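Local coordinates for protein N-acetylneuraminate lyase (Fusobacterium nucleatum subsp. nucleatum ATCC 25586, PDB 5ZKA) that belongs to the dihydrodipicolinate synthetase family of enzymes, built on a TIM-barrel fold, at residues A102-K107 and T138-T143. Sequence-based numbering, arbitrary orientation.
Sequences AVELGK and TIVRET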
loop_
_atom_site.group_PDB
_atom_site.type_symbol
_atom_site.label_atom_id
_atom_site.label_comp_id
_atom_site.label_asym_id
_atom_site.label_seq_id
_atom_site.Cartn_x
_atom_site.Cartn_y
_atom_site.Cartn_z
ATOM N N ALA A 102 29.048 11.936 -6.849
ATOM C CA ALA A 102 28.631 10.880 -5.933
ATOM C C ALA A 102 29.835 10.124 -5.383
ATOM O O ALA A 102 29.891 9.807 -4.187
ATOM C CB ALA A 102 27.664 9.927 -6.646
ATOM N N VAL A 103 30.817 9.840 -6.237
ATOM C CA VAL A 103 32.023 9.153 -5.781
ATOM C C VAL A 103 32.850 10.062 -4.878
ATOM O O VAL A 103 33.362 9.628 -3.838
ATOM C CB VAL A 103 32.838 8.660 -6.990
ATOM C CG1 VAL A 103 34.249 8.264 -6.556
ATOM C CG2 VAL A 103 32.116 7.495 -7.701
ATOM N N GLU A 104 33.001 11.332 -5.264
ATOM C CA GLU A 104 33.737 12.287 -4.443
ATOM C C GLU A 104 33.131 12.396 -3.047
ATOM O O GLU A 104 33.846 12.344 -2.035
ATOM C CB GLU A 104 33.745 13.652 -5.128
ATOM C CG GLU A 104 34.431 14.746 -4.326
ATOM C CD GLU A 104 34.356 16.098 -5.007
ATOM O OE1 GLU A 104 34.253 16.132 -6.252
ATOM O OE2 GLU A 104 34.404 17.129 -4.303
ATOM N N LEU A 105 31.814 12.575 -2.974
ATOM C CA LEU A 105 31.148 12.662 -1.676
ATOM C C LEU A 105 31.240 11.344 -0.915
ATOM O O LEU A 105 31.391 11.336 0.314
ATOM C CB LEU A 105 29.687 13.060 -1.868
ATOM C CG LEU A 105 29.370 14.488 -2.309
ATOM C CD1 LEU A 105 27.896 14.546 -2.727
ATOM C CD2 LEU A 105 29.626 15.464 -1.181
ATOM N N GLY A 106 31.124 10.220 -1.624
ATOM C CA GLY A 106 31.211 8.928 -0.962
ATOM C C GLY A 106 32.578 8.676 -0.354
ATOM O O GLY A 106 32.690 8.164 0.764
ATOM N N LYS A 107 33.641 9.041 -1.072
ATOM C CA LYS A 107 34.973 8.918 -0.490
ATOM C C LYS A 107 35.135 9.847 0.706
ATOM O O LYS A 107 35.738 9.473 1.724
ATOM C CB LYS A 107 36.039 9.223 -1.546
ATOM C CG LYS A 107 36.102 8.211 -2.687
ATOM C CD LYS A 107 37.320 8.466 -3.577
ATOM C CE LYS A 107 37.386 7.470 -4.730
ATOM N NZ LYS A 107 38.254 7.942 -5.857
ATOM N N THR A 138 29.748 1.383 -9.129
ATOM C CA THR A 138 30.903 2.272 -9.156
ATOM C C THR A 138 31.087 2.972 -7.813
ATOM O O THR A 138 32.209 3.068 -7.303
ATOM C CB THR A 138 30.754 3.297 -10.287
ATOM O OG1 THR A 138 30.774 2.627 -11.559
ATOM C CG2 THR A 138 31.864 4.338 -10.236
ATOM N N ILE A 139 30.000 3.468 -7.220
ATOM C CA ILE A 139 30.138 4.112 -5.919
ATOM C C ILE A 139 30.678 3.123 -4.897
ATOM O O ILE A 139 31.553 3.458 -4.088
ATOM C CB ILE A 139 28.799 4.725 -5.469
ATOM C CG1 ILE A 139 28.300 5.733 -6.512
ATOM C CG2 ILE A 139 28.964 5.385 -4.096
ATOM C CD1 ILE A 139 26.843 6.184 -6.308
ATOM N N VAL A 140 30.160 1.891 -4.907
ATOM C CA VAL A 140 30.621 0.879 -3.955
ATOM C C VAL A 140 32.092 0.564 -4.192
ATOM O O VAL A 140 32.916 0.603 -3.268
ATOM C CB VAL A 140 29.748 -0.384 -4.061
ATOM C CG1 VAL A 140 30.355 -1.527 -3.266
ATOM C CG2 VAL A 140 28.327 -0.083 -3.593
ATOM N N ARG A 141 32.442 0.280 -5.446
ATOM C CA ARG A 141 33.823 -0.048 -5.804
ATOM C C ARG A 141 34.795 1.053 -5.392
ATOM O O ARG A 141 35.866 0.782 -4.835
ATOM C CB ARG A 141 33.897 -0.296 -7.307
ATOM C CG ARG A 141 35.257 -0.657 -7.817
ATOM C CD ARG A 141 35.174 -1.099 -9.270
ATOM N NE ARG A 141 34.836 0.004 -10.170
ATOM C CZ ARG A 141 33.689 0.097 -10.841
ATOM N NH1 ARG A 141 32.768 -0.847 -10.717
ATOM N NH2 ARG A 141 33.470 1.129 -11.643
ATOM N N GLU A 142 34.445 2.307 -5.670
ATOM C CA GLU A 142 35.382 3.401 -5.456
ATOM C C GLU A 142 35.485 3.822 -3.993
ATOM O O GLU A 142 36.490 4.435 -3.613
ATOM C CB GLU A 142 34.981 4.599 -6.320
ATOM C CG GLU A 142 35.110 4.350 -7.817
ATOM C CD GLU A 142 36.568 4.286 -8.277
ATOM O OE1 GLU A 142 37.362 5.171 -7.887
ATOM O OE2 GLU A 142 36.919 3.349 -9.028
ATOM N N THR A 143 34.485 3.508 -3.168
ATOM C CA THR A 143 34.532 3.846 -1.748
ATOM C C THR A 143 34.872 2.664 -0.849
ATOM O O THR A 143 35.394 2.870 0.248
ATOM C CB THR A 143 33.185 4.431 -1.278
ATOM O OG1 THR A 143 32.154 3.443 -1.405
ATOM C CG2 THR A 143 32.807 5.656 -2.106
#
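Val103 lays its two methyl branches against the facing helix. CG1, held anti to the backbone N (chi1 166°), packs against Glu142 CB at 3.7 Å, while CG2 meets the methyl CG2 of Thr138 and brushes Ile139. One turn further on, Gly106 has no side chain, and the methyl of Thr143 settles directly on the backbone there, its CG2 3.5 Å from Gly106 C. Thr143 can present this methyl because its hydroxyl turns back into its own helix: chi1 of 64° sets OG1 between the backbone N and the carbonyl carbon, from where it donates to Ile139 O at 2.7 Å. That carbonyl also accepts the Thr143 amide, the two donors arriving from opposite faces of its plane. Lys107 runs out along the facing helix, laying CE 3.4 Å from Glu142 O, and Glu142 bends to bring its carboxylate alongside the lysine in a rather long salt bridge, Lys107 NZ to Glu142 OE1 at 3.5 Å. On the inner side, Ala102 CB touches Ile139 CD1 at 3.8 Å. The axes of the two segments run in the same general sense, inclined at 41° and 9.2 Å apart at closest approach, as expected of successive outer helices of a TIM barrel. Strand 117-120 lies between helices 99-112 and 129-143 in sequence; Ile139 and Thr143 both rest on its Leu117, Ile139 also reaches Met147 of strand 147-150, and Leu105 packs on helix 70-84.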